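Local coordinates for glycoside hydrolase family protein (Novosphingobium sp. PP1Y, PDB 6Q2F) that probably hydrolyses alpha-L-rhamnosides, acting as an alpha-L-rhamnosidase with a sodium ion bound in its structure, at residues A[58-63]-A[89-94]; A[64-69]-A[111-116]; A[675-680]-A[697-702]; A[96-101]-A[683-688]. All blocks are in the same frame, centred on the assembly; numbering follows the deposited sequence.

Overall arrangement
The chain illustrates how a (beta/alpha)8 barrel is closed by its last strand returning to its first. Contact 1 closes the first beta-alpha-beta unit, where strand 56-62 meets strand 85-91 after helix 68-81. Contact 2 opens within that loop and ends beyond it, so the two cross; it packs helix 68-81 against helix 108-124. Contact 4 starts at 96-101, after contact 1 has closed, crosses contact 2, and spans almost 600 residues to the segment behind the eighth strand. It also crosses contact 3, a short closure following strand 674-677. That strand pairs with strand 56-62, bringing contacts 1 and 3 together across the barrel seam.

Contact 1 of 4, residues A[58-63]-A[89-94]; sequences WWHWMN and FDANLQ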
loop_
_atom_site.group_PDB
_atom_site.type_symbol
_atom_site.label_atom_id
_atom_site.label_comp_id
_atom_site.label_asym_id
_atom_site.label_seq_id
_atom_site.Cartn_x
_atom_site.Cartn_y
_atom_site.Cartn_z
ATOM N N TRP A 58 0.185 -10.052 12.647
ATOM C CA TRP A 58 0.582 -8.919 13.449
ATOM C C TRP A 58 0.078 -9.136 14.874
ATOM O O TRP A 58 -0.982 -9.734 15.102
ATOM C CB TRP A 58 0.033 -7.617 12.856
ATOM C CG TRP A 58 0.897 -7.114 11.728
ATOM C CD1 TRP A 58 1.951 -7.768 11.158
ATOM C CD2 TRP A 58 0.814 -5.842 11.073
ATOM N NE1 TRP A 58 2.516 -6.990 10.178
ATOM C CE2 TRP A 58 1.843 -5.802 10.112
ATOM C CE3 TRP A 58 -0.015 -4.725 11.221
ATOM C CZ2 TRP A 58 2.046 -4.704 9.278
ATOM C CZ3 TRP A 58 0.189 -3.630 10.395
ATOM C CH2 TRP A 58 1.217 -3.623 9.445
ATOM N N TRP A 59 0.860 -8.663 15.842
ATOM C CA TRP A 59 0.661 -9.029 17.253
ATOM C C TRP A 59 0.872 -7.778 18.109
ATOM O O TRP A 59 1.939 -7.560 18.684
ATOM C CB TRP A 59 1.612 -10.159 17.624
ATOM C CG TRP A 59 1.473 -10.741 18.988
ATOM C CD1 TRP A 59 0.334 -11.258 19.575
ATOM C CD2 TRP A 59 2.541 -10.989 19.900
ATOM N NE1 TRP A 59 0.643 -11.769 20.819
ATOM C CE2 TRP A 59 1.990 -11.613 21.039
ATOM C CE3 TRP A 59 3.910 -10.721 19.875
ATOM C CZ2 TRP A 59 2.763 -11.974 22.134
ATOM C CZ3 TRP A 59 4.675 -11.063 20.971
ATOM C CH2 TRP A 59 4.101 -11.693 22.083
ATOM N N HIS A 60 -0.162 -6.950 18.182
ATOM C CA HIS A 60 -0.059 -5.661 18.848
ATOM C C HIS A 60 -0.146 -5.820 20.359
ATOM O O HIS A 60 -1.040 -6.493 20.869
ATOM C CB HIS A 60 -1.164 -4.721 18.373
ATOM C CG HIS A 60 -1.010 -4.267 16.954
ATOM N ND1 HIS A 60 -1.456 -5.010 15.882
ATOM C CD2 HIS A 60 -0.482 -3.132 16.436
ATOM C CE1 HIS A 60 -1.194 -4.357 14.762
ATOM N NE2 HIS A 60 -0.603 -3.217 15.072
ATOM N N TRP A 61 0.784 -5.195 21.071
ATOM C CA TRP A 61 0.706 -5.046 22.518
ATOM C C TRP A 61 -0.018 -3.735 22.808
ATOM O O TRP A 61 0.519 -2.659 22.549
ATOM C CB TRP A 61 2.105 -5.041 23.135
ATOM C CG TRP A 61 2.780 -6.377 23.172
ATOM C CD1 TRP A 61 2.334 -7.537 22.635
ATOM C CD2 TRP A 61 4.039 -6.671 23.789
ATOM N NE1 TRP A 61 3.234 -8.549 22.872
ATOM C CE2 TRP A 61 4.291 -8.036 23.587
ATOM C CE3 TRP A 61 4.990 -5.899 24.480
ATOM C CZ2 TRP A 61 5.440 -8.665 24.078
ATOM C CZ3 TRP A 61 6.107 -6.521 24.971
ATOM C CH2 TRP A 61 6.329 -7.896 24.763
HETATM N N MSE A 62 -1.240 -3.825 23.328
HETATM C CA MSE A 62 -2.109 -2.662 23.431
HETATM C C MSE A 62 -1.870 -1.852 24.720
HETATM O O MSE A 62 -2.355 -2.228 25.781
HETATM C CB MSE A 62 -3.585 -3.088 23.362
HETATM C CG MSE A 62 -4.050 -3.713 22.038
HETATM SE SE MSE A 62 -3.446 -2.748 20.463
HETATM C CE MSE A 62 -4.337 -1.081 20.952
ATOM N N ASN A 63 -1.121 -0.746 24.621
ATOM C CA ASN A 63 -1.043 0.248 25.696
ATOM C C ASN A 63 -0.580 -0.375 27.016
ATOM O O ASN A 63 -1.165 -0.143 28.072
ATOM C CB ASN A 63 -2.405 0.939 25.856
ATOM C CG ASN A 63 -2.343 2.223 26.672
ATOM O OD1 ASN A 63 -3.385 2.773 27.027
ATOM N ND2 ASN A 63 -1.132 2.720 26.949
ATOM N N PHE A 89 4.164 -5.241 17.801
ATOM C CA PHE A 89 4.134 -3.787 17.911
ATOM C C PHE A 89 3.806 -3.422 19.343
ATOM O O PHE A 89 2.874 -3.993 19.934
ATOM C CB PHE A 89 3.074 -3.149 17.007
ATOM C CG PHE A 89 3.203 -3.510 15.565
ATOM C CD1 PHE A 89 4.042 -2.790 14.744
ATOM C CD2 PHE A 89 2.479 -4.570 15.031
ATOM C CE1 PHE A 89 4.157 -3.116 13.398
ATOM C CE2 PHE A 89 2.594 -4.905 13.689
ATOM C CZ PHE A 89 3.425 -4.177 12.875
ATOM N N ASP A 90 4.563 -2.480 19.905
ATOM C CA ASP A 90 4.150 -1.853 21.160
ATOM C C ASP A 90 3.363 -0.605 20.783
ATOM O O ASP A 90 3.948 0.419 20.440
ATOM C CB ASP A 90 5.335 -1.528 22.058
ATOM C CG ASP A 90 4.897 -1.111 23.458
ATOM O OD1 ASP A 90 4.407 -1.997 24.199
ATOM O OD2 ASP A 90 5.013 0.085 23.805
ATOM N N ALA A 91 2.036 -0.688 20.851
ATOM C CA ALA A 91 1.146 0.341 20.312
ATOM C C ALA A 91 0.557 1.176 21.442
ATOM O O ALA A 91 -0.205 0.656 22.266
ATOM C CB ALA A 91 0.024 -0.291 19.485
ATOM N N ASN A 92 0.883 2.471 21.460
ATOM C CA ASN A 92 0.456 3.374 22.529
ATOM C C ASN A 92 -0.867 4.048 22.165
ATOM O O ASN A 92 -0.972 5.266 22.070
ATOM C CB ASN A 92 1.542 4.407 22.807
ATOM C CG ASN A 92 1.266 5.223 24.074
ATOM O OD1 ASN A 92 0.973 6.420 24.009
ATOM N ND2 ASN A 92 1.365 4.574 25.225
ATOM N N LEU A 93 -1.881 3.221 21.931
ATOM C CA LEU A 93 -3.238 3.689 21.686
ATOM C C LEU A 93 -4.047 3.512 22.962
ATOM O O LEU A 93 -3.989 2.451 23.592
ATOM C CB LEU A 93 -3.894 2.921 20.537
ATOM C CG LEU A 93 -3.231 3.038 19.166
ATOM C CD1 LEU A 93 -4.123 2.428 18.109
ATOM C CD2 LEU A 93 -2.975 4.506 18.829
ATOM N N GLN A 94 -4.791 4.546 23.336
ATOM C CA GLN A 94 -5.545 4.537 24.582
ATOM C C GLN A 94 -6.451 3.305 24.679
ATOM O O GLN A 94 -7.349 3.112 23.855
ATOM C CB GLN A 94 -6.365 5.818 24.695
ATOM C CG GLN A 94 -7.150 5.895 26.002
ATOM C CD GLN A 94 -7.475 7.313 26.405
ATOM O OE1 GLN A 94 -7.287 7.694 27.561
ATOM N NE2 GLN A 94 -7.961 8.108 25.453
HETATM O O HOH W 1 1.869 -1.713 24.771
HETATM O O HOH W 2 1.652 2.205 26.467
#
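One face of the Trp58 indole receives the edge of the Phe89 ring, whose CZ lies over its centre, in a T-shaped pair, planes at 68°. Phe89 also makes an offset stack with His60, Phe89 CD2 lying 3.4 Å from His60 NE2, while Ala91 CB meets the edge of the imidazole. His60 and Phe89 both have CG beside the backbone N and point the same way, so their rings lie side by side. Trp61 faces the other side of the sheet, and its NE1 sits 3.3 Å above the plane of the Trp59 ring. Parallel strands 58-62 and 89-91, the first beta-alpha-beta pairing of the (beta/alpha)8 barrel, are joined by Trp61 N to Phe89 O at 2.7 Å and Ala91 N to Trp61 O at 3.0 Å; Asn63 N to Ala91 O at 2.9 Å carries the pairing past the strand ends. There a water accepts N-H from both Asn63 ND2 and Asn92 ND2. Trp58, His60 and Phe89 make an aromatic inner wall, the side chain of Trp58 about 5 Å from the sodium ion. On the helix side, Trp110 NE1 and a second water, shared with Trp61 O, bond Asp90 OD1 and probably keep this buried carboxylate ionised.

Contact 2 of 4, residues A[64-69]-A[111-116]; sequences GNITKD and KDAFRF
Thr67 OG1 is the best-held polar atom here, gripped by two hydrogen bonds: one with Gly70 N, as N-cap of helix 68-81, and one with Pro684 O, which ties the helix start to the 683-688 loop. Two neighbouring outer helices of the (beta/alpha)8 barrel, 68-81 and 108-124, meet at this point, and the polar link between them is the salt bridge from Lys68 NZ to Asp112 OD2 at 2.6 Å. The ammonium reaches that oxygen from above the carboxylate plane, 30° out of it. Asp112 sends its carboxylate over with CG anti to its own backbone N (chi1 -165°). The lysine chain, bent at chi2 and chi3, crosses the Phe116 side chain obliquely: CB lies over one face of the ring, and Lys68 CG is 3.8 Å from Phe116 CD2. Its aliphatic part thus packs on the ring while its charged tip remains with the aspartate near the surface. Deeper in, Ile66 CG2 meets Ala113 CB at 4.1 Å, with Ile71 touching both residues. At the helix start, Lys68 O approaches Phe116 CE2 to 3.4 Å.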
loop_
_atom_site.group_PDB
_atom_site.type_symbol
_atom_site.label_atom_id
_atom_site.label_comp_id
_atom_site.label_asym_id
_atom_site.label_seq_id
_atom_site.Cartn_x
_atom_site.Cartn_y
_atom_site.Cartn_z
ATOM N N GLY A 64 0.482 -1.171 26.959
ATOM C CA GLY A 64 1.014 -1.760 28.173
ATOM C C GLY A 64 0.236 -2.954 28.717
ATOM O O GLY A 64 0.646 -3.521 29.741
ATOM N N ASN A 65 -0.868 -3.356 28.082
ATOM C CA ASN A 65 -1.634 -4.526 28.524
ATOM C C ASN A 65 -0.902 -5.797 28.098
ATOM O O ASN A 65 -1.182 -6.396 27.056
ATOM C CB ASN A 65 -3.041 -4.478 27.946
ATOM C CG ASN A 65 -3.938 -3.511 28.695
ATOM O OD1 ASN A 65 -4.190 -3.693 29.872
ATOM N ND2 ASN A 65 -4.426 -2.485 28.009
ATOM N N ILE A 66 0.044 -6.229 28.935
ATOM C CA ILE A 66 1.022 -7.252 28.568
ATOM C C ILE A 66 1.318 -8.107 29.786
ATOM O O ILE A 66 1.594 -7.575 30.861
ATOM C CB ILE A 66 2.348 -6.626 28.087
ATOM C CG1 ILE A 66 2.127 -5.613 26.960
ATOM C CG2 ILE A 66 3.338 -7.704 27.686
ATOM C CD1 ILE A 66 3.181 -4.473 26.981
ATOM N N THR A 67 1.295 -9.430 29.621
ATOM C CA THR A 67 1.837 -10.319 30.643
ATOM C C THR A 67 2.590 -11.452 29.959
ATOM O O THR A 67 2.263 -11.847 28.834
ATOM C CB THR A 67 0.776 -10.936 31.572
ATOM O OG1 THR A 67 -0.069 -11.815 30.829
ATOM C CG2 THR A 67 -0.080 -9.874 32.277
ATOM N N LYS A 68 3.593 -11.990 30.663
ATOM C CA LYS A 68 4.278 -13.177 30.165
ATOM C C LYS A 68 3.333 -14.367 30.082
ATOM O O LYS A 68 3.415 -15.170 29.148
ATOM C CB LYS A 68 5.474 -13.492 31.051
ATOM C CG LYS A 68 6.703 -12.633 30.696
ATOM C CD LYS A 68 7.536 -12.348 31.926
ATOM C CE LYS A 68 8.740 -13.248 31.954
ATOM N NZ LYS A 68 9.445 -13.140 33.242
ATOM N N ASP A 69 2.437 -14.499 31.059
ATOM C CA ASP A 69 1.480 -15.591 31.028
ATOM C C ASP A 69 0.668 -15.565 29.747
ATOM O O ASP A 69 0.471 -16.602 29.109
ATOM C CB ASP A 69 0.563 -15.518 32.240
ATOM C CG ASP A 69 -0.523 -16.575 32.193
ATOM O OD1 ASP A 69 -0.193 -17.755 32.364
ATOM O OD2 ASP A 69 -1.692 -16.218 31.982
ATOM N N LYS A 111 10.960 -5.134 29.141
ATOM C CA LYS A 111 12.030 -5.801 28.408
ATOM C C LYS A 111 12.054 -7.283 28.720
ATOM O O LYS A 111 12.293 -8.107 27.825
ATOM C CB LYS A 111 13.383 -5.140 28.708
ATOM C CG LYS A 111 13.498 -3.734 28.117
ATOM C CD LYS A 111 14.889 -3.122 28.258
ATOM C CE LYS A 111 15.400 -3.067 29.692
ATOM N NZ LYS A 111 16.790 -2.495 29.679
ATOM N N ASP A 112 11.786 -7.643 29.971
ATOM C CA ASP A 112 11.734 -9.054 30.326
ATOM C C ASP A 112 10.562 -9.748 29.640
ATOM O O ASP A 112 10.689 -10.898 29.203
ATOM C CB ASP A 112 11.645 -9.209 31.840
ATOM C CG ASP A 112 11.941 -10.623 32.288
ATOM O OD1 ASP A 112 12.999 -11.164 31.873
ATOM O OD2 ASP A 112 11.124 -11.197 33.019
ATOM N N ALA A 113 9.432 -9.058 29.502
ATOM C CA ALA A 113 8.331 -9.621 28.726
ATOM C C ALA A 113 8.745 -9.861 27.279
ATOM O O ALA A 113 8.497 -10.934 26.728
ATOM C CB ALA A 113 7.112 -8.702 28.786
ATOM N N PHE A 114 9.391 -8.887 26.650
ATOM C CA PHE A 114 9.774 -9.065 25.256
ATOM C C PHE A 114 10.814 -10.165 25.112
ATOM O O PHE A 114 10.749 -10.968 24.171
ATOM C CB PHE A 114 10.301 -7.765 24.629
ATOM C CG PHE A 114 10.571 -7.918 23.159
ATOM C CD1 PHE A 114 9.548 -7.741 22.245
ATOM C CD2 PHE A 114 11.817 -8.321 22.698
ATOM C CE1 PHE A 114 9.767 -7.928 20.882
ATOM C CE2 PHE A 114 12.046 -8.502 21.332
ATOM C CZ PHE A 114 11.017 -8.308 20.427
ATOM N N ARG A 115 11.793 -10.196 26.016
ATOM C CA ARG A 115 12.764 -11.283 26.018
ATOM C C ARG A 115 12.065 -12.632 26.092
ATOM O O ARG A 115 12.438 -13.580 25.395
ATOM C CB ARG A 115 13.735 -11.125 27.194
ATOM C CG ARG A 115 14.687 -12.307 27.348
ATOM C CD ARG A 115 15.783 -12.038 28.367
ATOM N NE ARG A 115 16.573 -10.871 27.999
ATOM C CZ ARG A 115 17.710 -10.513 28.589
ATOM N NH1 ARG A 115 18.206 -11.237 29.582
ATOM N NH2 ARG A 115 18.351 -9.430 28.177
ATOM N N PHE A 116 11.056 -12.733 26.950
ATOM C CA PHE A 116 10.283 -13.959 27.049
ATOM C C PHE A 116 9.586 -14.279 25.738
ATOM O O PHE A 116 9.580 -15.432 25.306
ATOM C CB PHE A 116 9.258 -13.826 28.162
ATOM C CG PHE A 116 8.470 -15.075 28.392
ATOM C CD1 PHE A 116 9.048 -16.148 29.051
ATOM C CD2 PHE A 116 7.160 -15.178 27.954
ATOM C CE1 PHE A 116 8.315 -17.314 29.291
ATOM C CE2 PHE A 116 6.422 -16.342 28.182
ATOM C CZ PHE A 116 7.008 -17.410 28.845
#

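Contact 3 of 4, residues A[675-680]-A[697-702]; sequences PVIHTS and FGQYFN
The backbones run alongside each other, each with a non-prolyl cis peptide, His678-Thr679 and Gly698-Gln699, and exchange bonds. Gln699 N gives its hydrogen to a lone pair of His678 O at 2.7 Å, and Phe701 N meets Thr679 O at 3.0 Å, nearly along the C=O axis. Between them the longer bond from Thr679 N reaches Gln699 O from well above the carbonyl plane. The His678 ring, its CG anti to the backbone N (chi1 -176°), turns its ND1 edge to Gly698 O at 3.1 Å. This bond lies close to the ring plane, and Thr679 CG2 sits over one ring face. The segment 675-680 takes in the end part of the eighth strand of the (beta/alpha)8 barrel, and the cis peptide near it recalls the non-proline cis peptide found at the end of the eighth strand in many clan GH-A enzymes. His678 also touches Glu644, a ligand of the sodium ion, so the bond from ND1 probably helps fix a ring in the second shell of that site. Further on, Ser680 OG donates to a lone pair of Phe701 O at 2.6 Å. Thr679 OG1 is buried without a partner. Ile677 CD1 rests 3.9 Å from Phe701 CE2.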
loop_
_atom_site.group_PDB
_atom_site.type_symbol
_atom_site.label_atom_id
_atom_site.label_comp_id
_atom_site.label_asym_id
_atom_site.label_seq_id
_atom_site.Cartn_x
_atom_site.Cartn_y
_atom_site.Cartn_z
ATOM N N PRO A 675 0.590 -14.232 3.558
ATOM C CA PRO A 675 -0.307 -13.321 4.267
ATOM C C PRO A 675 0.223 -13.053 5.669
ATOM O O PRO A 675 0.779 -13.936 6.330
ATOM C CB PRO A 675 -1.641 -14.078 4.281
ATOM C CG PRO A 675 -1.554 -14.994 3.029
ATOM C CD PRO A 675 -0.110 -15.438 3.074
ATOM N N VAL A 676 0.100 -11.806 6.100
ATOM C CA VAL A 676 0.395 -11.411 7.467
ATOM C C VAL A 676 -0.911 -10.834 8.000
ATOM O O VAL A 676 -1.302 -9.715 7.637
ATOM C CB VAL A 676 1.558 -10.411 7.559
ATOM C CG1 VAL A 676 1.926 -10.161 9.040
ATOM C CG2 VAL A 676 2.780 -10.952 6.779
ATOM N N ILE A 677 -1.627 -11.619 8.766
ATOM C CA ILE A 677 -2.930 -11.209 9.205
ATOM C C ILE A 677 -2.978 -10.082 10.183
ATOM O O ILE A 677 -2.383 -10.131 11.191
ATOM C CB ILE A 677 -3.739 -12.397 9.729
ATOM C CG1 ILE A 677 -3.821 -13.469 8.673
ATOM C CG2 ILE A 677 -5.121 -11.964 10.146
ATOM C CD1 ILE A 677 -3.946 -14.856 9.207
ATOM N N HIS A 678 -3.729 -9.077 9.828
ATOM C CA HIS A 678 -3.970 -7.943 10.653
ATOM C C HIS A 678 -5.299 -8.169 11.344
ATOM O O HIS A 678 -6.284 -8.055 10.683
ATOM C CB HIS A 678 -4.111 -6.741 9.759
ATOM C CG HIS A 678 -4.282 -5.459 10.485
ATOM N ND1 HIS A 678 -5.438 -5.125 11.137
ATOM C CD2 HIS A 678 -3.444 -4.424 10.658
ATOM C CE1 HIS A 678 -5.296 -3.952 11.700
ATOM N NE2 HIS A 678 -4.096 -3.502 11.420
ATOM N N THR A 679 -5.366 -8.451 12.640
ATOM C CA THR A 679 -4.279 -8.676 13.558
ATOM C C THR A 679 -4.655 -9.687 14.624
ATOM O O THR A 679 -5.749 -10.129 14.724
ATOM C CB THR A 679 -3.924 -7.491 14.468
ATOM O OG1 THR A 679 -4.953 -6.530 14.513
ATOM C CG2 THR A 679 -2.685 -6.950 14.172
ATOM N N SER A 680 -3.675 -10.009 15.424
ATOM C CA SER A 680 -3.780 -10.872 16.515
ATOM C C SER A 680 -3.278 -10.076 17.706
ATOM O O SER A 680 -2.155 -10.180 18.085
ATOM C CB SER A 680 -2.939 -12.097 16.283
ATOM O OG SER A 680 -3.219 -13.082 17.192
ATOM N N PHE A 697 -10.362 -1.553 14.838
ATOM C CA PHE A 697 -10.004 -2.412 13.740
ATOM C C PHE A 697 -9.956 -3.875 14.010
ATOM O O PHE A 697 -9.618 -4.303 15.064
ATOM C CB PHE A 697 -8.636 -2.024 13.195
ATOM C CG PHE A 697 -8.522 -0.619 12.763
ATOM C CD1 PHE A 697 -8.965 -0.233 11.556
ATOM C CD2 PHE A 697 -7.930 0.298 13.559
ATOM C CE1 PHE A 697 -8.862 1.063 11.153
ATOM C CE2 PHE A 697 -7.804 1.592 13.167
ATOM C CZ PHE A 697 -8.278 1.977 11.954
ATOM N N GLY A 698 -10.282 -4.629 12.987
ATOM C CA GLY A 698 -10.192 -6.061 13.012
ATOM C C GLY A 698 -9.027 -6.328 12.073
ATOM O O GLY A 698 -8.457 -5.395 11.631
ATOM N N GLN A 699 -8.674 -7.561 11.754
ATOM C CA GLN A 699 -9.270 -8.768 12.257
ATOM C C GLN A 699 -9.027 -8.916 13.726
ATOM O O GLN A 699 -8.174 -8.302 14.278
ATOM C CB GLN A 699 -8.691 -9.994 11.568
ATOM C CG GLN A 699 -9.026 -10.110 10.122
ATOM C CD GLN A 699 -10.493 -10.255 9.880
ATOM O OE1 GLN A 699 -11.098 -11.146 10.375
ATOM N NE2 GLN A 699 -11.052 -9.374 9.126
ATOM N N TYR A 700 -9.797 -9.786 14.329
ATOM C CA TYR A 700 -9.769 -10.033 15.770
ATOM C C TYR A 700 -9.203 -11.426 16.051
ATOM O O TYR A 700 -9.695 -12.167 16.906
ATOM C CB TYR A 700 -11.175 -9.873 16.359
ATOM C CG TYR A 700 -11.773 -8.513 16.061
ATOM C CD1 TYR A 700 -12.460 -8.274 14.877
ATOM C CD2 TYR A 700 -11.628 -7.456 16.952
ATOM C CE1 TYR A 700 -12.990 -7.036 14.596
ATOM C CE2 TYR A 700 -12.141 -6.210 16.669
ATOM C CZ TYR A 700 -12.824 -6.001 15.493
ATOM O OH TYR A 700 -13.342 -4.765 15.218
ATOM N N PHE A 701 -8.141 -11.783 15.329
ATOM C CA PHE A 701 -7.721 -13.177 15.164
ATOM C C PHE A 701 -6.705 -13.552 16.243
ATOM O O PHE A 701 -5.503 -13.631 16.002
ATOM C CB PHE A 701 -7.153 -13.356 13.758
ATOM C CG PHE A 701 -6.825 -14.767 13.405
ATOM C CD1 PHE A 701 -7.788 -15.759 13.506
ATOM C CD2 PHE A 701 -5.569 -15.094 12.930
ATOM C CE1 PHE A 701 -7.489 -17.072 13.146
ATOM C CE2 PHE A 701 -5.262 -16.395 12.581
ATOM C CZ PHE A 701 -6.224 -17.384 12.684
ATOM N N ASN A 702 -7.203 -13.786 17.463
ATOM C CA ASN A 702 -6.353 -14.230 18.566
ATOM C C ASN A 702 -7.077 -15.336 19.331
ATOM O O ASN A 702 -8.150 -15.800 18.930
ATOM C CB ASN A 702 -5.935 -13.071 19.488
ATOM C CG ASN A 702 -7.124 -12.396 20.195
ATOM O OD1 ASN A 702 -8.189 -12.990 20.398
ATOM N ND2 ASN A 702 -6.929 -11.138 20.570
#

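Contact 4 of 4, residues A[96-101]-A[683-688]; sequences PQIVDH and VPVDDK
Ile98 and Lys688 slide past each other in opposite directions, CG2 of the isoleucine pressing on the lysine CD at a tight 3.5 Å. The other branch of Ile98 points elsewhere: CG1 takes the crowded position between backbone N and carbonyl carbon (chi1 65°), aiming CD1 at Val685 CG2, 3.6 Å away. The same methyl touches Pro684 CG, isoleucine and proline meeting at about a right angle. Val99 likewise stands across that proline, its CG1 3.5 Å from Pro684 CB. No hydrogen bond joins the two loops directly, but Lys688 NZ, on a chain extended until its bend at chi4, donates to a water 2.5 Å away that is also hydrogen-bonded to Ile98 O and Asp687 OD1. Gln97 NE2 bonds Val99 O at 2.9 Å. Residues 96-101 lie in the loop between strand 85-91, the second of the (beta/alpha)8 barrel, and helix 108-124; 683-688 follows the eighth strand, 674-677, and Trp1115 of strand 1115-1116 packs on Ile98 and makes a cation-pi contact with Lys688.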
loop_
_atom_site.group_PDB
_atom_site.type_symbol
_atom_site.label_atom_id
_atom_site.label_comp_id
_atom_site.label_asym_id
_atom_site.label_seq_id
_atom_site.Cartn_x
_atom_site.Cartn_y
_atom_site.Cartn_z
ATOM N N PRO A 96 -8.298 0.538 27.757
ATOM C CA PRO A 96 -8.541 0.328 29.189
ATOM C C PRO A 96 -7.533 -0.648 29.774
ATOM O O PRO A 96 -7.058 -1.571 29.108
ATOM C CB PRO A 96 -9.970 -0.231 29.242
ATOM C CG PRO A 96 -10.595 0.212 27.925
ATOM C CD PRO A 96 -9.472 0.188 26.941
ATOM N N GLN A 97 -7.170 -0.397 31.020
ATOM C CA GLN A 97 -6.228 -1.252 31.726
ATOM C C GLN A 97 -6.984 -2.466 32.250
ATOM O O GLN A 97 -7.877 -2.338 33.086
ATOM C CB GLN A 97 -5.559 -0.494 32.866
ATOM C CG GLN A 97 -4.423 -1.270 33.504
ATOM C CD GLN A 97 -3.862 -0.571 34.721
ATOM O OE1 GLN A 97 -3.786 0.656 34.767
ATOM N NE2 GLN A 97 -3.471 -1.357 35.727
ATOM N N ILE A 98 -6.640 -3.640 31.736
ATOM C CA ILE A 98 -7.208 -4.896 32.201
ATOM C C ILE A 98 -6.155 -5.782 32.819
ATOM O O ILE A 98 -6.455 -6.912 33.214
ATOM C CB ILE A 98 -7.940 -5.625 31.065
ATOM C CG1 ILE A 98 -6.938 -6.046 29.992
ATOM C CG2 ILE A 98 -8.951 -4.691 30.439
ATOM C CD1 ILE A 98 -7.479 -7.129 29.057
ATOM N N VAL A 99 -4.929 -5.306 32.911
ATOM C CA VAL A 99 -3.900 -5.978 33.663
ATOM C C VAL A 99 -3.714 -5.260 34.991
ATOM O O VAL A 99 -4.080 -4.093 35.171
ATOM C CB VAL A 99 -2.574 -6.026 32.888
ATOM C CG1 VAL A 99 -2.765 -6.780 31.593
ATOM C CG2 VAL A 99 -2.063 -4.605 32.645
ATOM N N ASP A 100 -3.110 -5.977 35.931
ATOM C CA ASP A 100 -2.806 -5.421 37.239
ATOM C C ASP A 100 -1.924 -4.176 37.132
ATOM O O ASP A 100 -2.128 -3.198 37.862
ATOM C CB ASP A 100 -2.148 -6.508 38.081
ATOM C CG ASP A 100 -1.831 -6.046 39.462
ATOM O OD1 ASP A 100 -0.737 -5.474 39.637
ATOM O OD2 ASP A 100 -2.672 -6.256 40.362
ATOM N N HIS A 101 -0.956 -4.181 36.216
ATOM C CA HIS A 101 -0.126 -3.002 35.991
ATOM C C HIS A 101 0.394 -2.977 34.557
ATOM O O HIS A 101 0.912 -3.982 34.052
ATOM C CB HIS A 101 1.045 -2.954 36.975
ATOM C CG HIS A 101 1.865 -4.206 36.993
ATOM N ND1 HIS A 101 1.486 -5.336 37.686
ATOM C CD2 HIS A 101 3.052 -4.502 36.409
ATOM C CE1 HIS A 101 2.398 -6.278 37.524
ATOM N NE2 HIS A 101 3.359 -5.799 36.752
ATOM N N VAL A 683 -3.234 -11.102 24.078
ATOM C CA VAL A 683 -4.229 -11.344 25.120
ATOM C C VAL A 683 -3.514 -11.478 26.459
ATOM O O VAL A 683 -2.895 -12.515 26.732
ATOM C CB VAL A 683 -5.062 -12.595 24.810
ATOM C CG1 VAL A 683 -6.030 -12.902 25.962
ATOM C CG2 VAL A 683 -5.791 -12.415 23.497
ATOM N N PRO A 684 -3.527 -10.447 27.302
ATOM C CA PRO A 684 -2.745 -10.513 28.551
ATOM C C PRO A 684 -3.423 -11.271 29.677
ATOM O O PRO A 684 -2.714 -11.772 30.559
ATOM C CB PRO A 684 -2.571 -9.041 28.927
ATOM C CG PRO A 684 -3.870 -8.452 28.473
ATOM C CD PRO A 684 -4.082 -9.103 27.093
ATOM N N VAL A 685 -4.751 -11.361 29.687
ATOM C CA VAL A 685 -5.501 -12.038 30.741
ATOM C C VAL A 685 -6.631 -12.818 30.081
ATOM O O VAL A 685 -7.147 -12.425 29.031
ATOM C CB VAL A 685 -6.053 -11.047 31.804
ATOM C CG1 VAL A 685 -4.918 -10.280 32.477
ATOM C CG2 VAL A 685 -7.005 -10.059 31.172
ATOM N N ASP A 686 -7.018 -13.934 30.695
ATOM C CA ASP A 686 -7.988 -14.816 30.052
ATOM C C ASP A 686 -9.444 -14.421 30.300
ATOM O O ASP A 686 -10.294 -14.744 29.463
ATOM C CB ASP A 686 -7.773 -16.271 30.502
ATOM C CG ASP A 686 -6.373 -16.795 30.166
ATOM O OD1 ASP A 686 -5.685 -16.179 29.331
ATOM O OD2 ASP A 686 -5.963 -17.829 30.730
ATOM N N ASP A 687 -9.740 -13.692 31.385
ATOM C CA ASP A 687 -11.122 -13.549 31.857
ATOM C C ASP A 687 -11.966 -12.675 30.938
ATOM O O ASP A 687 -13.164 -12.924 30.775
ATOM C CB ASP A 687 -11.153 -12.979 33.279
ATOM C CG ASP A 687 -10.241 -11.746 33.453
ATOM O OD1 ASP A 687 -9.857 -11.112 32.453
ATOM O OD2 ASP A 687 -9.913 -11.404 34.609
ATOM N N LYS A 688 -11.378 -11.646 30.337
ATOM C CA LYS A 688 -12.148 -10.702 29.532
ATOM C C LYS A 688 -12.280 -11.241 28.110
ATOM O O LYS A 688 -11.298 -11.299 27.362
ATOM C CB LYS A 688 -11.500 -9.322 29.574
ATOM C CG LYS A 688 -11.898 -8.570 30.874
ATOM C CD LYS A 688 -11.229 -7.232 31.010
ATOM C CE LYS A 688 -11.738 -6.507 32.275
ATOM N NZ LYS A 688 -11.349 -7.218 33.524
HETATM O O HOH W 3 -9.064 -8.342 33.638
#